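Local coordinates for protein rhamnonate dehydratase (Gibberella zeae PH-1, PDB 3FXG) that probably dehydrates L-rhamnonate to a 2-keto-3-deoxy sugar acid as a magnesium-dependent member of the enolase superfamily, at residues Val69-Thr74 / Asp137-Asp142; Lys285-Glu288 / Ile294-Pro297; Tyr330-Gln335 / Pro368-Gly373. All coordinates share one frame; numbering follows the deposited sequence.

Contact 1: Val69-Thr74 / Asp137-Asp142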
ATOM      1  N   VAL A  69     -38.484  14.908  24.231  1.00 13.94           N
ATOM      2  CA  VAL A  69     -39.380  14.022  23.509  1.00 14.32           C
ATOM      3  C   VAL A  69     -40.035  13.061  24.491  1.00 15.83           C
ATOM      4  O   VAL A  69     -39.368  12.506  25.363  1.00 15.21           O
ATOM      5  CB  VAL A  69     -38.618  13.201  22.443  1.00 14.67           C
ATOM      6  CG1 VAL A  69     -39.516  12.113  21.878  1.00 14.91           C
ATOM      7  CG2 VAL A  69     -38.134  14.121  21.330  1.00 15.87           C
ATOM      8  N   GLU A  70     -41.345  12.882  24.358  1.00 15.37           N
ATOM      9  CA  GLU A  70     -42.070  11.950  25.211  1.00 16.53           C
ATOM     10  C   GLU A  70     -42.739  10.923  24.308  1.00 15.38           C
ATOM     11  O   GLU A  70     -43.369  11.281  23.314  1.00 14.85           O
ATOM     12  CB  GLU A  70     -43.156  12.657  26.033  1.00 17.85           C
ATOM     13  CG  GLU A  70     -42.664  13.715  27.011  1.00 21.47           C
ATOM     14  CD  GLU A  70     -43.774  14.199  27.941  1.00 23.80           C
ATOM     15  OE1 GLU A  70     -44.883  14.480  27.442  1.00 24.45           O
ATOM     16  OE2 GLU A  70     -43.540  14.304  29.162  1.00 24.77           O
ATOM     17  N   ILE A  71     -42.586   9.648  24.641  1.00 15.16           N
ATOM     18  CA  ILE A  71     -43.213   8.592  23.863  1.00 14.88           C
ATOM     19  C   ILE A  71     -44.110   7.821  24.825  1.00 15.54           C
ATOM     20  O   ILE A  71     -43.633   7.241  25.798  1.00 16.37           O
ATOM     21  CB  ILE A  71     -42.165   7.648  23.242  1.00 13.96           C
ATOM     22  CG1 ILE A  71     -41.263   8.440  22.291  1.00 13.48           C
ATOM     23  CG2 ILE A  71     -42.863   6.512  22.490  1.00 13.73           C
ATOM     24  CD1 ILE A  71     -40.125   7.621  21.693  1.00 14.74           C
ATOM     25  N   GLU A  72     -45.411   7.841  24.562  1.00 16.62           N
ATOM     26  CA  GLU A  72     -46.368   7.160  25.426  1.00 17.33           C
ATOM     27  C   GLU A  72     -46.838   5.851  24.819  1.00 16.14           C
ATOM     28  O   GLU A  72     -47.215   5.802  23.647  1.00 16.84           O
ATOM     29  CB  GLU A  72     -47.576   8.058  25.694  1.00 18.53           C
ATOM     30  CG  GLU A  72     -48.528   7.501  26.742  1.00 21.82           C
ATOM     31  CD  GLU A  72     -49.659   8.452  27.067  1.00 25.31           C
ATOM     32  OE1 GLU A  72     -49.386   9.656  27.243  1.00 27.55           O
ATOM     33  OE2 GLU A  72     -50.817   7.993  27.158  1.00 26.77           O
ATOM     34  N   ALA A  73     -46.807   4.794  25.624  1.00 15.59           N
ATOM     35  CA  ALA A  73     -47.239   3.472  25.182  1.00 16.52           C
ATOM     36  C   ALA A  73     -48.730   3.307  25.467  1.00 17.56           C
ATOM     37  O   ALA A  73     -49.319   4.095  26.211  1.00 17.59           O
ATOM     38  CB  ALA A  73     -46.440   2.386  25.903  1.00 15.70           C
ATOM     39  N   THR A  74     -49.330   2.275  24.885  1.00 18.67           N
ATOM     40  CA  THR A  74     -50.755   2.012  25.059  1.00 20.24           C
ATOM     41  C   THR A  74     -51.152   1.673  26.497  1.00 21.10           C
ATOM     42  O   THR A  74     -52.336   1.696  26.833  1.00 21.98           O
ATOM     43  CB  THR A  74     -51.221   0.865  24.140  1.00 20.49           C
ATOM     44  OG1 THR A  74     -50.376  -0.277  24.332  1.00 21.21           O
ATOM     45  CG2 THR A  74     -51.153   1.289  22.683  1.00 22.08           C
ATOM     46  N   ASP A 137     -34.642   7.731  19.975  1.00 11.41           N
ATOM     47  CA  ASP A 137     -34.154   6.405  20.337  1.00 11.88           C
ATOM     48  C   ASP A 137     -33.978   6.299  21.846  1.00 11.42           C
ATOM     49  O   ASP A 137     -34.359   5.299  22.446  1.00 11.85           O
ATOM     50  CB  ASP A 137     -32.816   6.121  19.644  1.00 11.57           C
ATOM     51  CG  ASP A 137     -32.302   4.716  19.916  1.00 14.31           C
ATOM     52  OD1 ASP A 137     -32.918   3.743  19.426  1.00 18.12           O
ATOM     53  OD2 ASP A 137     -31.283   4.580  20.624  1.00 14.52           O
ATOM     54  N   LEU A 138     -33.394   7.328  22.455  1.00 11.94           N
ATOM     55  CA  LEU A 138     -33.181   7.333  23.899  1.00 11.04           C
ATOM     56  C   LEU A 138     -34.522   7.295  24.635  1.00 13.01           C
ATOM     57  O   LEU A 138     -34.650   6.637  25.667  1.00 13.20           O
ATOM     58  CB  LEU A 138     -32.372   8.570  24.316  1.00 11.67           C
ATOM     59  CG  LEU A 138     -30.892   8.556  23.898  1.00 10.30           C
ATOM     60  CD1 LEU A 138     -30.239   9.904  24.196  1.00 12.24           C
ATOM     61  CD2 LEU A 138     -30.166   7.440  24.641  1.00 10.98           C
ATOM     62  N   ALA A 139     -35.521   7.993  24.102  1.00 11.73           N
ATOM     63  CA  ALA A 139     -36.846   7.990  24.720  1.00 12.25           C
ATOM     64  C   ALA A 139     -37.426   6.582  24.626  1.00 10.68           C
ATOM     65  O   ALA A 139     -38.132   6.130  25.525  1.00 11.77           O
ATOM     66  CB  ALA A 139     -37.766   8.994  24.020  1.00 11.97           C
ATOM     67  N   LEU A 140     -37.124   5.888  23.534  1.00 10.55           N
ATOM     68  CA  LEU A 140     -37.603   4.525  23.353  1.00 11.37           C
ATOM     69  C   LEU A 140     -36.978   3.628  24.413  1.00 11.68           C
ATOM     70  O   LEU A 140     -37.668   2.812  25.027  1.00 12.71           O
ATOM     71  CB  LEU A 140     -37.249   4.005  21.953  1.00 12.65           C
ATOM     72  CG  LEU A 140     -38.123   4.483  20.791  1.00 14.52           C
ATOM     73  CD1 LEU A 140     -37.537   3.988  19.475  1.00 14.40           C
ATOM     74  CD2 LEU A 140     -39.551   3.961  20.969  1.00 13.45           C
ATOM     75  N   TRP A 141     -35.674   3.781  24.639  1.00 10.84           N
ATOM     76  CA  TRP A 141     -35.003   2.965  25.643  1.00 11.87           C
ATOM     77  C   TRP A 141     -35.521   3.268  27.042  1.00 11.03           C
ATOM     78  O   TRP A 141     -35.671   2.359  27.855  1.00 11.47           O
ATOM     79  CB  TRP A 141     -33.485   3.161  25.581  1.00 13.23           C
ATOM     80  CG  TRP A 141     -32.849   2.338  24.491  1.00 12.51           C
ATOM     81  CD1 TRP A 141     -32.450   2.768  23.256  1.00 15.17           C
ATOM     82  CD2 TRP A 141     -32.577   0.934  24.534  1.00 13.51           C
ATOM     83  NE1 TRP A 141     -31.941   1.716  22.528  1.00 13.43           N
ATOM     84  CE2 TRP A 141     -32.009   0.578  23.289  1.00 13.36           C
ATOM     85  CE3 TRP A 141     -32.758  -0.060  25.505  1.00 13.61           C
ATOM     86  CZ2 TRP A 141     -31.618  -0.730  22.991  1.00 13.61           C
ATOM     87  CZ3 TRP A 141     -32.371  -1.363  25.209  1.00 16.45           C
ATOM     88  CH2 TRP A 141     -31.806  -1.685  23.959  1.00 15.56           C
ATOM     89  N   ASP A 142     -35.801   4.540  27.316  1.00 10.58           N
ATOM     90  CA  ASP A 142     -36.330   4.937  28.620  1.00 11.90           C
ATOM     91  C   ASP A 142     -37.671   4.228  28.815  1.00 11.52           C
ATOM     92  O   ASP A 142     -37.958   3.701  29.889  1.00 12.07           O
ATOM     93  CB  ASP A 142     -36.520   6.461  28.672  1.00 11.10           C
ATOM     94  CG  ASP A 142     -36.896   6.964  30.065  1.00 14.42           C
ATOM     95  OD1 ASP A 142     -36.159   6.675  31.034  1.00 12.94           O
ATOM     96  OD2 ASP A 142     -37.927   7.664  30.187  1.00 12.47           O
TER
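Ile71 reaches from a strand onto Ala139 and Leu140 of a helix, a sheet-against-helix packing within the N-terminal domain of the enolase superfamily, where a short antiparallel sheet lies against a helical layer. Strand 69-73 and helix 137-142 approach to 8.1 Å between their axes and cross at -43°. The methyl of an alanine permits the closest backbone approach, 6.5 Å between the CA atoms of Ile71 and Ala139.

The tight part is small and wholly apolar. Ile71 CD1 sits 3.6 Å from Ala139 CB. With CG1 opposite the carbonyl carbon (chi1 -61°) and the chain extended beyond it, the isoleucine sends its terminal methyl to the helix, while CG2 stays behind. Leu140 starts off to the flank of the contact and lays CG and CD2 against the same methyl, crossing the isoleucine obliquely. Towards the start of the strand the packing slackens: Val69, whose CB also points at the helix, brings CG1 no nearer than 4.2 Å to Ala139 CB. Val135 and Leu143, one helical turn before and after Ala139, carry this apolar face onward beneath Val69 and Ile71.

Beyond Ile71 the two segments diverge; the strand ends at Ala73, and Thr74 just after it is exposed to solvent. On the far side of the sheet Glu70 points away from the helix, and Glu70 and Glu72 both form salt bridges with Arg15 of strand 11-19, so the charges are kept off the apolar interface. At its centre, Ile71 CD1 lies 3.8 Å from Leu140 CD2 and is thereby shared between two consecutive helix residues.

Contact 2: Lys285-Glu288 / Ile294-Pro297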
ATOM      1  N   LYS A 285     -14.618   4.810  10.249  1.00 11.64           N
ATOM      2  CA  LYS A 285     -13.437   5.512   9.753  1.00 13.47           C
ATOM      3  C   LYS A 285     -12.463   5.912  10.859  1.00 13.25           C
ATOM      4  O   LYS A 285     -11.254   5.964  10.638  1.00 12.06           O
ATOM      5  CB  LYS A 285     -13.854   6.762   8.973  1.00 17.03           C
ATOM      6  CG  LYS A 285     -14.283   6.472   7.549  1.00 23.92           C
ATOM      7  CD  LYS A 285     -13.125   5.849   6.784  1.00 27.77           C
ATOM      8  CE  LYS A 285     -13.440   5.694   5.316  1.00 31.10           C
ATOM      9  NZ  LYS A 285     -12.308   5.058   4.593  1.00 33.35           N
ATOM     10  N   LEU A 286     -12.988   6.215  12.041  1.00 11.08           N
ATOM     11  CA  LEU A 286     -12.133   6.603  13.156  1.00 11.94           C
ATOM     12  C   LEU A 286     -11.372   5.406  13.716  1.00 11.95           C
ATOM     13  O   LEU A 286     -10.308   5.562  14.322  1.00 14.36           O
ATOM     14  CB  LEU A 286     -12.962   7.270  14.257  1.00 10.51           C
ATOM     15  CG  LEU A 286     -13.259   8.759  14.049  1.00  9.78           C
ATOM     16  CD1 LEU A 286     -13.963   8.979  12.714  1.00 10.20           C
ATOM     17  CD2 LEU A 286     -14.109   9.268  15.204  1.00 10.92           C
ATOM     18  N   VAL A 287     -11.916   4.213  13.513  1.00 11.96           N
ATOM     19  CA  VAL A 287     -11.265   2.997  13.984  1.00 13.38           C
ATOM     20  C   VAL A 287     -10.272   2.482  12.940  1.00 12.95           C
ATOM     21  O   VAL A 287      -9.234   1.928  13.295  1.00 14.91           O
ATOM     22  CB  VAL A 287     -12.304   1.897  14.309  1.00 14.29           C
ATOM     23  CG1 VAL A 287     -11.602   0.604  14.694  1.00 14.55           C
ATOM     24  CG2 VAL A 287     -13.198   2.361  15.453  1.00 14.27           C
ATOM     25  N   GLU A 288     -10.584   2.671  11.657  1.00 13.23           N
ATOM     26  CA  GLU A 288      -9.688   2.223  10.588  1.00 14.29           C
ATOM     27  C   GLU A 288      -8.332   2.904  10.737  1.00 14.00           C
ATOM     28  O   GLU A 288      -8.256   4.122  10.879  1.00 15.81           O
ATOM     29  CB  GLU A 288     -10.253   2.569   9.203  1.00 15.47           C
ATOM     30  CG  GLU A 288     -11.617   1.982   8.899  1.00 18.94           C
ATOM     31  CD  GLU A 288     -12.076   2.271   7.478  1.00 20.87           C
ATOM     32  OE1 GLU A 288     -11.532   3.202   6.844  1.00 20.48           O
ATOM     33  OE2 GLU A 288     -12.994   1.572   7.001  1.00 22.37           O
ATOM     34  N   ILE A 294      -8.809   6.812  21.465  1.00 10.96           N
ATOM     35  CA  ILE A 294     -10.145   6.798  22.052  1.00 12.14           C
ATOM     36  C   ILE A 294     -11.132   7.495  21.122  1.00 11.61           C
ATOM     37  O   ILE A 294     -10.822   8.547  20.567  1.00 12.23           O
ATOM     38  CB  ILE A 294     -10.188   7.558  23.402  1.00 12.20           C
ATOM     39  CG1 ILE A 294      -9.184   6.967  24.388  1.00 14.90           C
ATOM     40  CG2 ILE A 294     -11.596   7.490  23.997  1.00 13.58           C
ATOM     41  CD1 ILE A 294      -9.146   7.705  25.716  1.00 15.44           C
ATOM     42  N   ILE A 295     -12.310   6.909  20.933  1.00 12.30           N
ATOM     43  CA  ILE A 295     -13.322   7.566  20.116  1.00 12.91           C
ATOM     44  C   ILE A 295     -14.364   8.058  21.112  1.00 13.61           C
ATOM     45  O   ILE A 295     -14.666   7.374  22.095  1.00 14.52           O
ATOM     46  CB  ILE A 295     -13.925   6.628  19.042  1.00 14.06           C
ATOM     47  CG1 ILE A 295     -14.595   5.414  19.678  1.00 14.54           C
ATOM     48  CG2 ILE A 295     -12.820   6.200  18.078  1.00 13.84           C
ATOM     49  CD1 ILE A 295     -15.334   4.548  18.662  1.00 14.93           C
ATOM     50  N   GLN A 296     -14.911   9.243  20.861  1.00 13.20           N
ATOM     51  CA  GLN A 296     -15.832   9.863  21.806  1.00 13.91           C
ATOM     52  C   GLN A 296     -17.159  10.379  21.262  1.00 13.61           C
ATOM     53  O   GLN A 296     -17.381  11.589  21.189  1.00 14.92           O
ATOM     54  CB  GLN A 296     -15.089  11.012  22.489  1.00 13.38           C
ATOM     55  CG  GLN A 296     -13.717  10.599  23.023  1.00 13.92           C
ATOM     56  CD  GLN A 296     -12.817  11.785  23.332  1.00 17.12           C
ATOM     57  OE1 GLN A 296     -12.483  12.576  22.444  1.00 15.68           O
ATOM     58  NE2 GLN A 296     -12.413  11.910  24.593  1.00 16.22           N
ATOM     59  N   PRO A 297     -18.069   9.474  20.891  1.00 13.87           N
ATOM     60  CA  PRO A 297     -19.355   9.934  20.367  1.00 13.26           C
ATOM     61  C   PRO A 297     -20.229  10.504  21.475  1.00 13.99           C
ATOM     62  O   PRO A 297     -20.039  10.180  22.649  1.00 12.59           O
ATOM     63  CB  PRO A 297     -19.958   8.662  19.782  1.00 13.68           C
ATOM     64  CG  PRO A 297     -19.462   7.613  20.718  1.00 15.25           C
ATOM     65  CD  PRO A 297     -18.004   8.002  20.907  1.00 15.53           C
TER
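Leu286 and Val287 belong to the last turn of helix 279-287, which faces the short, weakly bonded strand at 294-295 after an intervening loop. The backbones come nearest at Leu286 and Ile295, whose CA atoms are 7.1 Å apart. At Glu288 the chain leaves helical angles (psi 131°) and turns away to begin the connection to the strand.

Across this separation a single strand residue meets two helix residues. Ile295 points its CB at the helix and divides its branches between them: CG2 lies 4.0 Å from Leu286 CB, whereas CD1 looks towards Val287 CG2 at the looser distance of 4.4 Å. The division follows from its torsions, since CG1 stands between the backbone N and the carbonyl carbon (chi1 60°) and leads the extended CD1 arm to the valine side. Leu286 comes nearest through its CB, close to the helix backbone. Val311 and Ala315 of the following helix also pack on Ile295, so this side chain fits between two helices.

The outer face of the same helix turn is polar. Lys285 NZ bonds Glu288 OE1 at 3.0 Å, meeting the carboxylate on its syn side, 17° out of plane; the lysine also pairs with Asp257 of a second subunit. Just after the strand, Gln296 points away from the helix, and its NE2 bonds Glu248, a magnesium ligand. Strand 270-273, helix 279-287 and strand 294-295 together form a beta-alpha-beta unit of the enolase-type barrel, its helix packing on the strand from outside.

Contact 3: Tyr330-Gln335 / Pro368-Gly373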
ATOM      1  N   TYR A 330     -27.525   8.990  29.976  1.00 15.70           N
ATOM      2  CA  TYR A 330     -27.579   8.313  28.685  1.00 15.06           C
ATOM      3  C   TYR A 330     -26.228   7.668  28.397  1.00 16.41           C
ATOM      4  O   TYR A 330     -26.148   6.647  27.711  1.00 16.74           O
ATOM      5  CB  TYR A 330     -27.947   9.302  27.579  1.00 13.81           C
ATOM      6  CG  TYR A 330     -29.229  10.044  27.867  1.00 14.67           C
ATOM      7  CD1 TYR A 330     -30.369   9.358  28.288  1.00 15.80           C
ATOM      8  CD2 TYR A 330     -29.298  11.431  27.750  1.00 14.97           C
ATOM      9  CE1 TYR A 330     -31.545  10.036  28.591  1.00 15.44           C
ATOM     10  CE2 TYR A 330     -30.471  12.119  28.050  1.00 15.65           C
ATOM     11  CZ  TYR A 330     -31.588  11.414  28.472  1.00 16.04           C
ATOM     12  OH  TYR A 330     -32.744  12.084  28.793  1.00 16.19           O
ATOM     13  N   SER A 331     -25.166   8.268  28.923  1.00 14.65           N
ATOM     14  CA  SER A 331     -23.832   7.723  28.735  1.00 16.41           C
ATOM     15  C   SER A 331     -23.448   6.816  29.902  1.00 14.69           C
ATOM     16  O   SER A 331     -22.742   5.827  29.714  1.00 14.79           O
ATOM     17  CB  SER A 331     -22.808   8.850  28.575  1.00 18.93           C
ATOM     18  OG  SER A 331     -22.937   9.810  29.609  1.00 26.19           O
ATOM     19  N   TYR A 332     -23.923   7.130  31.106  1.00 14.82           N
ATOM     20  CA  TYR A 332     -23.592   6.304  32.265  1.00 12.69           C
ATOM     21  C   TYR A 332     -24.060   4.865  32.075  1.00 12.07           C
ATOM     22  O   TYR A 332     -23.307   3.923  32.316  1.00 11.83           O
ATOM     23  CB  TYR A 332     -24.218   6.867  33.551  1.00 14.07           C
ATOM     24  CG  TYR A 332     -23.908   8.325  33.806  1.00 15.84           C
ATOM     25  CD1 TYR A 332     -22.794   8.934  33.227  1.00 15.42           C
ATOM     26  CD2 TYR A 332     -24.732   9.102  34.625  1.00 17.31           C
ATOM     27  CE1 TYR A 332     -22.510  10.273  33.451  1.00 16.68           C
ATOM     28  CE2 TYR A 332     -24.452  10.446  34.857  1.00 16.80           C
ATOM     29  CZ  TYR A 332     -23.341  11.022  34.264  1.00 17.17           C
ATOM     30  OH  TYR A 332     -23.060  12.352  34.467  1.00 18.89           O
ATOM     31  N   HIS A 333     -25.303   4.697  31.637  1.00 10.88           N
ATOM     32  CA  HIS A 333     -25.845   3.359  31.441  1.00 13.13           C
ATOM     33  C   HIS A 333     -25.078   2.592  30.374  1.00 13.16           C
ATOM     34  O   HIS A 333     -24.967   1.369  30.435  1.00 11.70           O
ATOM     35  CB  HIS A 333     -27.329   3.429  31.073  1.00 12.29           C
ATOM     36  CG  HIS A 333     -28.234   3.641  32.249  1.00 12.72           C
ATOM     37  ND1 HIS A 333     -28.317   4.842  32.922  1.00 15.64           N
ATOM     38  CD2 HIS A 333     -29.106   2.806  32.862  1.00 11.42           C
ATOM     39  CE1 HIS A 333     -29.204   4.738  33.897  1.00 10.45           C
ATOM     40  NE2 HIS A 333     -29.697   3.513  33.882  1.00 14.95           N
ATOM     41  N   PHE A 334     -24.546   3.319  29.401  1.00 12.37           N
ATOM     42  CA  PHE A 334     -23.781   2.694  28.336  1.00 13.83           C
ATOM     43  C   PHE A 334     -22.388   2.302  28.827  1.00 13.47           C
ATOM     44  O   PHE A 334     -21.969   1.155  28.674  1.00 12.29           O
ATOM     45  CB  PHE A 334     -23.660   3.649  27.147  1.00 14.42           C
ATOM     46  CG  PHE A 334     -22.794   3.126  26.044  1.00 16.78           C
ATOM     47  CD1 PHE A 334     -23.229   2.088  25.232  1.00 17.08           C
ATOM     48  CD2 PHE A 334     -21.523   3.655  25.837  1.00 19.33           C
ATOM     49  CE1 PHE A 334     -22.409   1.578  24.228  1.00 18.80           C
ATOM     50  CE2 PHE A 334     -20.697   3.150  24.836  1.00 19.79           C
ATOM     51  CZ  PHE A 334     -21.143   2.111  24.033  1.00 16.79           C
ATOM     52  N   GLN A 335     -21.674   3.257  29.418  1.00 13.78           N
ATOM     53  CA  GLN A 335     -20.321   3.013  29.914  1.00 13.60           C
ATOM     54  C   GLN A 335     -20.194   1.881  30.920  1.00 13.23           C
ATOM     55  O   GLN A 335     -19.192   1.169  30.943  1.00 13.97           O
ATOM     56  CB  GLN A 335     -19.739   4.280  30.554  1.00 15.36           C
ATOM     57  CG  GLN A 335     -19.332   5.362  29.575  1.00 20.44           C
ATOM     58  CD  GLN A 335     -18.568   4.811  28.388  1.00 21.12           C
ATOM     59  OE1 GLN A 335     -19.156   4.207  27.493  1.00 20.89           O
ATOM     60  NE2 GLN A 335     -17.252   5.009  28.376  1.00 20.37           N
ATOM     61  N   PRO A 368     -28.152  11.608  38.751  1.00 17.85           N
ATOM     62  CA  PRO A 368     -27.026  11.144  39.567  1.00 17.98           C
ATOM     63  C   PRO A 368     -25.783  11.936  39.159  1.00 17.63           C
ATOM     64  O   PRO A 368     -25.455  12.012  37.977  1.00 16.51           O
ATOM     65  CB  PRO A 368     -26.929   9.664  39.207  1.00 17.54           C
ATOM     66  CG  PRO A 368     -27.373   9.646  37.774  1.00 19.95           C
ATOM     67  CD  PRO A 368     -28.572  10.572  37.792  1.00 17.97           C
ATOM     68  N   ILE A 369     -25.101  12.532  40.130  1.00 17.62           N
ATOM     69  CA  ILE A 369     -23.920  13.340  39.836  1.00 18.09           C
ATOM     70  C   ILE A 369     -22.658  12.830  40.527  1.00 16.55           C
ATOM     71  O   ILE A 369     -22.683  12.473  41.701  1.00 17.46           O
ATOM     72  CB  ILE A 369     -24.173  14.812  40.232  1.00 19.77           C
ATOM     73  CG1 ILE A 369     -25.330  15.369  39.402  1.00 21.53           C
ATOM     74  CG2 ILE A 369     -22.917  15.647  40.012  1.00 20.98           C
ATOM     75  CD1 ILE A 369     -25.813  16.725  39.859  1.00 25.30           C
ATOM     76  N   PRO A 370     -21.530  12.797  39.798  1.00 15.51           N
ATOM     77  CA  PRO A 370     -20.260  12.321  40.354  1.00 13.69           C
ATOM     78  C   PRO A 370     -19.538  13.341  41.229  1.00 14.16           C
ATOM     79  O   PRO A 370     -18.422  13.760  40.921  1.00 12.33           O
ATOM     80  CB  PRO A 370     -19.467  11.953  39.105  1.00 14.23           C
ATOM     81  CG  PRO A 370     -19.874  13.023  38.156  1.00 13.32           C
ATOM     82  CD  PRO A 370     -21.384  13.098  38.362  1.00 14.67           C
ATOM     83  N   THR A 371     -20.178  13.732  42.327  1.00 14.21           N
ATOM     84  CA  THR A 371     -19.593  14.695  43.257  1.00 17.52           C
ATOM     85  C   THR A 371     -18.263  14.200  43.835  1.00 15.92           C
ATOM     86  O   THR A 371     -17.413  15.001  44.231  1.00 16.93           O
ATOM     87  CB  THR A 371     -20.570  14.990  44.420  1.00 19.43           C
ATOM     88  OG1 THR A 371     -21.719  15.680  43.911  1.00 24.24           O
ATOM     89  CG2 THR A 371     -19.905  15.857  45.471  1.00 25.75           C
ATOM     90  N   LYS A 372     -18.091  12.883  43.881  1.00 16.46           N
ATOM     91  CA  LYS A 372     -16.869  12.274  44.406  1.00 17.86           C
ATOM     92  C   LYS A 372     -15.983  11.730  43.285  1.00 15.94           C
ATOM     93  O   LYS A 372     -15.026  11.003  43.542  1.00 16.15           O
ATOM     94  CB  LYS A 372     -17.206  11.127  45.363  1.00 19.27           C
ATOM     95  CG  LYS A 372     -18.033  11.516  46.581  1.00 24.00           C
ATOM     96  CD  LYS A 372     -18.375  10.269  47.393  1.00 23.58           C
ATOM     97  CE  LYS A 372     -19.231  10.598  48.602  1.00 24.17           C
ATOM     98  NZ  LYS A 372     -20.542  11.190  48.220  1.00 23.45           N
ATOM     99  N   GLY A 373     -16.314  12.068  42.045  1.00 16.75           N
ATOM    100  CA  GLY A 373     -15.517  11.610  40.919  1.00 15.13           C
ATOM    101  C   GLY A 373     -15.873  10.227  40.405  1.00 14.79           C
ATOM    102  O   GLY A 373     -15.140   9.657  39.593  1.00 14.67           O
TER
HETATM  103  O   HOH W   1     -24.696  13.526  35.960  1.00 28.99           O
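A water molecule joins Tyr332 to Pro368 with two notably short bonds, linking a helix to a loop that it otherwise meets only by packing. The water accepts from Tyr332 OH at 2.5 Å and donates to Pro368 O at 2.6 Å, lying at the edge of the phenol ring and in its plane. The hydroxyl and the carbonyl are thus bridged although the backbones stand well apart, the nearest CA atoms, those of Tyr332 and Pro368, being 9.4 Å from one another.

Tyr332 spans that gap. Its ring carbon CG is turned opposite the carbonyl carbon (chi1 -53°), which carries the ring out from the helix towards the loop. One side of the ring then runs past Pro368: CD2 is 4.1 Å from Pro368 CG, and CE2 comes to 3.6 Å from Pro368 O, an oblique approach. The same carbonyl therefore lies against a ring carbon and accepts a hydrogen bond from the water.

Both segments belong to the barrel domain of the enolase superfamily. The loop leads into strand 374-376, which pairs antiparallel with strand 163-169. Tyr346 on strand 344-347 and Leu375 on strand 374-376 also touch the Tyr332 side chain, placing the phenol between helix, loop and strands.

Farther along the loop, Pro370 CD approaches Tyr332 OH at 4.3 Å. Pro370 is the centre of an inverse gamma turn and also opens a type I turn, closed by a bond from Gly373 N to Pro370 O of 2.9 Å. Gly373 ends the turn at a positive phi, 85°, a conformation suited to glycine.

The three contacts follow one another along the chain, each closing before the next opens. Contact 1 lies in the N-terminal domain, on strand 66-73 and helix 128-148; contacts 2 and 3 both lie in the barrel domain, with centres about 21 Å apart and nearest atoms about 6 Å. Contact 1 is about 28 Å from contact 2, centre to centre, and about 21 Å from contact 3, yet it meets contact 3 directly, Leu138 CD1 packing at 3.8 Å from Tyr330 CG. That touch joins helix 128-148 to helix 329-335 across the two domains, while in contact 2 the side chain of Ile295 is about 12 Å from the magnesium ion.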